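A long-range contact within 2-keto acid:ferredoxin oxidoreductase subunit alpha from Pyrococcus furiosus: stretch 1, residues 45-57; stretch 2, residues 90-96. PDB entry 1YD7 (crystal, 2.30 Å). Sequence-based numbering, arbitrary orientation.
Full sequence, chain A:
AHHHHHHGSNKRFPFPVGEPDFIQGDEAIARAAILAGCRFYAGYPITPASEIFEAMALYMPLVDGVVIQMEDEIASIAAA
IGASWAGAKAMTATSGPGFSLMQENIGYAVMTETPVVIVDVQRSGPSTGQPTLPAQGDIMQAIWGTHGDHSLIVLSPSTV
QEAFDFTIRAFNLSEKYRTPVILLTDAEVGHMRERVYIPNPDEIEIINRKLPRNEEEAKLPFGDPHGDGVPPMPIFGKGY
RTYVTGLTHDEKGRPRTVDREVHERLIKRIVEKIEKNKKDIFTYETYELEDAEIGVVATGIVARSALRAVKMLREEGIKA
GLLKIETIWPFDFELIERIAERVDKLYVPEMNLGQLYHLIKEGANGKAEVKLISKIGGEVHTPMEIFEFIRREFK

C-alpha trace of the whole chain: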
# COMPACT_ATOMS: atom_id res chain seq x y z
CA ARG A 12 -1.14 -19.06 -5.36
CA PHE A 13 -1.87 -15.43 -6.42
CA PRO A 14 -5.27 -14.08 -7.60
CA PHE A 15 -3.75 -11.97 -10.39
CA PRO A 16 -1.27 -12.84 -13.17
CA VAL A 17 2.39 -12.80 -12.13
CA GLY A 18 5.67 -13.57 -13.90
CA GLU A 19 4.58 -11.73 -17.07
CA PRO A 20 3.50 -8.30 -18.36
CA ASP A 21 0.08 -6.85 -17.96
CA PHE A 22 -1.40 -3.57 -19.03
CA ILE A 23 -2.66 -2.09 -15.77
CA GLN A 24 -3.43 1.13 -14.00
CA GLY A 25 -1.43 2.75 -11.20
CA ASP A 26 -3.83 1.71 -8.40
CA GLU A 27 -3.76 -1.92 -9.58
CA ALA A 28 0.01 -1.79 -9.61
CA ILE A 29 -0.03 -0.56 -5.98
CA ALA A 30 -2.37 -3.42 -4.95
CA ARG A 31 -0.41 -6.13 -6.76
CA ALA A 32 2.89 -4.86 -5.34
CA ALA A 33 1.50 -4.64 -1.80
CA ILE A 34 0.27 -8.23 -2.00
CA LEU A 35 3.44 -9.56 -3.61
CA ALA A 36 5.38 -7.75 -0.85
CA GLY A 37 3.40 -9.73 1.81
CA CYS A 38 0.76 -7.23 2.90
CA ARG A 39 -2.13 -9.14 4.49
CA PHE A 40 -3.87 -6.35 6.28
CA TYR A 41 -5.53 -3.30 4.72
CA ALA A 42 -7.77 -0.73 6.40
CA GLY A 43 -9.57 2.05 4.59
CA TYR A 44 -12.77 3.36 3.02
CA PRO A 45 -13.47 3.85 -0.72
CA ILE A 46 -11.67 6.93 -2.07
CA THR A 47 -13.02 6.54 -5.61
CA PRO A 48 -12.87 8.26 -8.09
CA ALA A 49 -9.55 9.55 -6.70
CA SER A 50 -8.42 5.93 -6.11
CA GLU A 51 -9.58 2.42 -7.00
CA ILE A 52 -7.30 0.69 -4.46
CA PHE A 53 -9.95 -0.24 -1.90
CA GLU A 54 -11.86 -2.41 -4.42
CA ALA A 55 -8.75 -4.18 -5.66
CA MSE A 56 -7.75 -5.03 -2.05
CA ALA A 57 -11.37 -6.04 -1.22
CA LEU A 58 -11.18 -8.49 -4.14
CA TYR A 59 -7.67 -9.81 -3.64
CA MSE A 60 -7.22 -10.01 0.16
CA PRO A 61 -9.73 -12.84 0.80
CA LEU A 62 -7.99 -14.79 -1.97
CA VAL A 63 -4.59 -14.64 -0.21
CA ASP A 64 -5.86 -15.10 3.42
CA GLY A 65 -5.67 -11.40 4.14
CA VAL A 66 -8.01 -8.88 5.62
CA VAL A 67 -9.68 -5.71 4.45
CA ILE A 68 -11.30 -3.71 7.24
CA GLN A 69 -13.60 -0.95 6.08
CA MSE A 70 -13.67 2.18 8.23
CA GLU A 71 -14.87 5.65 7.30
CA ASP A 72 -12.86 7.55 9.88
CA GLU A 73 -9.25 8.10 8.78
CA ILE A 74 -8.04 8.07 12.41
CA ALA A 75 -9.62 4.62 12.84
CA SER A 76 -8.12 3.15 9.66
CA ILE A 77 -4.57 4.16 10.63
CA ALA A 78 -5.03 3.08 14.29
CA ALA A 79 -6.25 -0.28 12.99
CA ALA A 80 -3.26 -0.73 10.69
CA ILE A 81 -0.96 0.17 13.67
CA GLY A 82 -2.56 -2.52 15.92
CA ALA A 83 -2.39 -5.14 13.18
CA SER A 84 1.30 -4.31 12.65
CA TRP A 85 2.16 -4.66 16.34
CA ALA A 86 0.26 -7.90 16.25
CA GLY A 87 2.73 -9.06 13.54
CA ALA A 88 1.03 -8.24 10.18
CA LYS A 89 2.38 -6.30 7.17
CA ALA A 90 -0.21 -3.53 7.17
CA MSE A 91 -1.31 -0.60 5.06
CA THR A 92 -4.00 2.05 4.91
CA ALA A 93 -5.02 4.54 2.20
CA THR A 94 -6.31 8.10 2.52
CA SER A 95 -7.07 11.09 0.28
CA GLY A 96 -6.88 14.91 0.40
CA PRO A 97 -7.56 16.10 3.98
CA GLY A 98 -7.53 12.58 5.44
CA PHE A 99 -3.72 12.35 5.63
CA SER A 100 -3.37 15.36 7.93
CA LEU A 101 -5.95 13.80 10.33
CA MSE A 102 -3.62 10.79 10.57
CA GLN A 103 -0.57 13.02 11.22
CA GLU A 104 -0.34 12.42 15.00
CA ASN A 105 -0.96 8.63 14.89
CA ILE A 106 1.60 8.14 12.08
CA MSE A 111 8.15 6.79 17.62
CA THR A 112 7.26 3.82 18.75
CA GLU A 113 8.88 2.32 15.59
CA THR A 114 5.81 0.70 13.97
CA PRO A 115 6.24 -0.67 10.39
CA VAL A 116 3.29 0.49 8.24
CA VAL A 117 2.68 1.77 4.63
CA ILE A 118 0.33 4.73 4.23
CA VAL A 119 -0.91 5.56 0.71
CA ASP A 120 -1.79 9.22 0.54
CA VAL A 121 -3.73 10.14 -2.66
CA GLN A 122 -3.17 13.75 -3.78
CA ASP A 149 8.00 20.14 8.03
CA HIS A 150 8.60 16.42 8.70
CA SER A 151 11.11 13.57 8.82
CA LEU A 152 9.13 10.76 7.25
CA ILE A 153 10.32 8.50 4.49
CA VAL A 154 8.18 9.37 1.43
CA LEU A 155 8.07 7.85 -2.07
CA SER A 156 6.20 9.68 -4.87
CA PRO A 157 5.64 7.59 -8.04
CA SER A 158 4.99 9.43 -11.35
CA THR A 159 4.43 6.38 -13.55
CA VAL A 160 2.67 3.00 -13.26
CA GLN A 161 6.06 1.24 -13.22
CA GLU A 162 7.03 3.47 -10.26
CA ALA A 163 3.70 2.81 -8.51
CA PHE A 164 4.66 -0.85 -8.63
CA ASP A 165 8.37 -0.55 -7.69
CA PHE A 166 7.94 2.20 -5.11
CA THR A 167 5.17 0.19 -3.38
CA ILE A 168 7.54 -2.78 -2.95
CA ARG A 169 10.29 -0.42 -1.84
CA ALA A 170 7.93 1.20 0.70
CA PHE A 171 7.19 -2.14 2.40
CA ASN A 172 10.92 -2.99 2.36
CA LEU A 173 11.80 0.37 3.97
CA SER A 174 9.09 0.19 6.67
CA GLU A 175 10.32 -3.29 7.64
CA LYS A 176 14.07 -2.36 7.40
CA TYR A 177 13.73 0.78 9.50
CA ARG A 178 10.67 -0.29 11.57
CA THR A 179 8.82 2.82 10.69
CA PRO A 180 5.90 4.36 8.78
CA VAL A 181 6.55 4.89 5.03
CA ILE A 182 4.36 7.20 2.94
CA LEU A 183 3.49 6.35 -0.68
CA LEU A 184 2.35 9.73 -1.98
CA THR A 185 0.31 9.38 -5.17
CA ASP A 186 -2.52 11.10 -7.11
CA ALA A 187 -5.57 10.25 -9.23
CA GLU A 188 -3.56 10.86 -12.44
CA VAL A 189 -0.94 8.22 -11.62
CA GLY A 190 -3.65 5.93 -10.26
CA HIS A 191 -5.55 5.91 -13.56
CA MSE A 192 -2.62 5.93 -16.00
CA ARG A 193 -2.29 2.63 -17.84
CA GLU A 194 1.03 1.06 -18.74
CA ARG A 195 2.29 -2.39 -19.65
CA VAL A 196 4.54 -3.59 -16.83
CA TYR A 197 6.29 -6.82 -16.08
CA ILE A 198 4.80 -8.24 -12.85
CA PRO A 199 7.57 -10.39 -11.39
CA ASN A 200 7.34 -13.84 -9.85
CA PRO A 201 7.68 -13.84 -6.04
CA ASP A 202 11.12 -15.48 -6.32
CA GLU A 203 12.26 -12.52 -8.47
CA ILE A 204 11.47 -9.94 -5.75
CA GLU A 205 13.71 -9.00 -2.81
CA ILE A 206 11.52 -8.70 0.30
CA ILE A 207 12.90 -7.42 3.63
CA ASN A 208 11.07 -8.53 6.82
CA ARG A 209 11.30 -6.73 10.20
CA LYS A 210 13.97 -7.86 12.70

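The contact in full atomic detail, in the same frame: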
# COMPACT_ATOMS: atom_id res chain seq x y z
N PRO A 45 -13.56 3.33 0.67
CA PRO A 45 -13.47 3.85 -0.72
C PRO A 45 -13.04 5.32 -0.86
O PRO A 45 -13.54 6.19 -0.14
CB PRO A 45 -14.89 3.66 -1.24
CG PRO A 45 -15.36 2.42 -0.52
CD PRO A 45 -14.78 2.52 0.87
N ILE A 46 -12.10 5.58 -1.76
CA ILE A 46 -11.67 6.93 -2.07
C ILE A 46 -11.77 7.13 -3.58
O ILE A 46 -11.02 7.93 -4.18
CB ILE A 46 -10.25 7.22 -1.53
CG1 ILE A 46 -9.29 6.08 -1.84
CG2 ILE A 46 -10.30 7.44 -0.02
CD1 ILE A 46 -7.80 6.41 -1.57
N THR A 47 -12.71 6.41 -4.19
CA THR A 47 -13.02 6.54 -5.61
C THR A 47 -13.87 7.80 -5.80
O THR A 47 -14.71 8.10 -4.95
CB THR A 47 -13.70 5.24 -6.16
OG1 THR A 47 -14.27 5.49 -7.45
CG2 THR A 47 -14.78 4.73 -5.21
N PRO A 48 -13.67 8.56 -6.90
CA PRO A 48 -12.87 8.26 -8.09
C PRO A 48 -11.39 8.53 -7.94
O PRO A 48 -10.63 8.11 -8.81
CB PRO A 48 -13.46 9.20 -9.14
CG PRO A 48 -13.86 10.42 -8.35
CD PRO A 48 -14.30 9.90 -7.00
N ALA A 49 -10.97 9.21 -6.88
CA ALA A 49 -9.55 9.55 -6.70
C ALA A 49 -8.66 8.30 -6.67
O ALA A 49 -7.54 8.33 -7.21
CB ALA A 49 -9.32 10.39 -5.46
N SER A 50 -9.15 7.21 -6.08
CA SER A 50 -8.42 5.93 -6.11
C SER A 50 -9.35 4.74 -6.20
O SER A 50 -10.44 4.77 -5.64
CB SER A 50 -7.52 5.76 -4.88
OG SER A 50 -6.33 5.02 -5.19
N GLU A 51 -8.88 3.70 -6.89
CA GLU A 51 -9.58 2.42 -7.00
C GLU A 51 -8.95 1.32 -6.13
O GLU A 51 -9.27 0.15 -6.29
CB GLU A 51 -9.57 1.95 -8.46
CG GLU A 51 -9.87 3.02 -9.52
CD GLU A 51 -11.11 3.86 -9.22
OE1 GLU A 51 -12.08 3.31 -8.65
OE2 GLU A 51 -11.09 5.09 -9.54
N ILE A 52 -8.05 1.69 -5.23
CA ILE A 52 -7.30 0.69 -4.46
C ILE A 52 -8.13 -0.12 -3.48
O ILE A 52 -7.90 -1.31 -3.30
CB ILE A 52 -6.03 1.30 -3.78
CG1 ILE A 52 -5.31 0.22 -3.01
CG2 ILE A 52 -6.38 2.43 -2.88
CD1 ILE A 52 -3.90 0.51 -2.82
N PHE A 53 -9.13 0.50 -2.86
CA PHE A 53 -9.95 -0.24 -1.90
C PHE A 53 -10.55 -1.50 -2.54
O PHE A 53 -10.45 -2.62 -1.98
CB PHE A 53 -11.06 0.65 -1.31
CG PHE A 53 -11.90 -0.07 -0.32
CD1 PHE A 53 -11.64 0.03 1.05
CD2 PHE A 53 -12.94 -0.91 -0.74
CE1 PHE A 53 -12.40 -0.67 1.97
CE2 PHE A 53 -13.70 -1.62 0.16
CZ PHE A 53 -13.43 -1.50 1.53
N GLU A 54 -11.17 -1.32 -3.71
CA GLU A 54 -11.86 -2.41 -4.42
C GLU A 54 -10.92 -3.50 -4.85
O GLU A 54 -11.30 -4.66 -4.89
CB GLU A 54 -12.63 -1.88 -5.64
CG GLU A 54 -13.77 -0.95 -5.29
N ALA A 55 -9.70 -3.16 -5.24
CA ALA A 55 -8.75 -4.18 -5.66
C ALA A 55 -8.35 -5.02 -4.45
O ALA A 55 -8.30 -6.24 -4.54
CB ALA A 55 -7.53 -3.54 -6.32
N MSE A 56 -8.10 -4.35 -3.32
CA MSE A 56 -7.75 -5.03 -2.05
C MSE A 56 -8.94 -5.83 -1.49
O MSE A 56 -8.77 -6.98 -1.06
CB MSE A 56 -7.26 -4.00 -1.01
CG MSE A 56 -6.00 -3.25 -1.44
SE MSE A 56 -4.49 -4.45 -1.82
CE MSE A 56 -3.58 -4.46 0.00
N ALA A 57 -10.15 -5.26 -1.55
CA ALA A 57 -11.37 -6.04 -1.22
C ALA A 57 -11.50 -7.32 -2.03
O ALA A 57 -11.92 -8.35 -1.50
CB ALA A 57 -12.62 -5.19 -1.40
N ALA A 90 1.04 -4.29 7.18
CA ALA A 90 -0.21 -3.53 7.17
C ALA A 90 -0.08 -2.27 6.36
O ALA A 90 1.03 -1.70 6.25
CB ALA A 90 -0.62 -3.15 8.59
N MSE A 91 -1.20 -1.86 5.78
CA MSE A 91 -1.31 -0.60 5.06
C MSE A 91 -2.69 0.02 5.22
O MSE A 91 -3.65 -0.64 5.59
CB MSE A 91 -0.90 -0.76 3.58
CG MSE A 91 -1.98 -1.10 2.58
SE MSE A 91 -1.47 -0.89 0.61
CE MSE A 91 -0.13 0.34 0.55
N THR A 92 -2.75 1.33 5.01
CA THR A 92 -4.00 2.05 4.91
C THR A 92 -3.85 3.05 3.77
O THR A 92 -2.74 3.31 3.32
CB THR A 92 -4.38 2.74 6.26
OG1 THR A 92 -5.59 3.51 6.09
CG2 THR A 92 -3.25 3.66 6.78
N ALA A 93 -4.98 3.58 3.30
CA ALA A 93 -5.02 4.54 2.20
C ALA A 93 -5.96 5.69 2.50
O ALA A 93 -7.08 5.47 2.91
CB ALA A 93 -5.44 3.87 0.90
N THR A 94 -5.49 6.91 2.27
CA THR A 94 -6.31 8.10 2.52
C THR A 94 -6.16 9.10 1.37
O THR A 94 -5.33 8.91 0.48
CB THR A 94 -5.98 8.77 3.88
OG1 THR A 94 -6.82 9.91 4.06
CG2 THR A 94 -4.50 9.18 3.98
N SER A 95 -7.02 10.12 1.37
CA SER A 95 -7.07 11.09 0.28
C SER A 95 -7.30 12.52 0.79
O SER A 95 -8.00 12.73 1.78
CB SER A 95 -8.16 10.70 -0.73
OG SER A 95 -7.89 11.25 -2.01
N GLY A 96 -6.68 13.49 0.11
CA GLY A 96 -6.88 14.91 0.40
C GLY A 96 -6.64 15.30 1.86
O GLY A 96 -5.50 15.24 2.33

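Stretch 1 runs through a loop into a helix that begins at I52. Stretch 2 is a strand from A90 to S95, followed by G96. The helix and strand axes approach to 10.3 Å and run roughly antiparallel, at 152°. The loop before the helix lies near the end of the strand, and the helix itself near its start. CA of I46 is nearest CA of S95, at 6.6 Å, and CA of M56 is nearest CA of M91, at 10.6 Å. No hydrogen bond links the two stretches. The contact is made mostly by apolar side chains and buries a small 286 Å².

I46 is the first residue to touch the strand, and has the largest covered area. Its CG2 lies 4.0 Å from CB of S95. Its CD1 reaches 4.3 Å from CB of A93 and 4.1 Å from the backbone O of T94. The CA-to-CB bond of T94 points away, and I46 meets its backbone O.

A49 places its CB 3.8 Å from OG of S95. This is a van der Waals contact, since a methyl group cannot hydrogen-bond; the hydroxyl is satisfied elsewhere in the structure. N of S50 donates to O of I46 at 2.8 Å, within the loop. E51 takes the N-cap position, and its OE1 accepts a weak hydrogen bond from OG1 of T47 at 3.3 Å.

I52 opens the helix and spans two strand residues. Its CG2 sits 4.2 Å from CB of A93, and its CD1 sits 4.4 Å from SE of M91. One turn later comes M56, whose N donates to O of I52 at 3.0 Å. M56 and M91 are both selenomethionine. CE of M56 lies 4.2 Å from SE of M91, an apolar contact between buried side chains.

On the strand, the CA-to-CB bonds of M91, A93 and S95 point toward stretch 1.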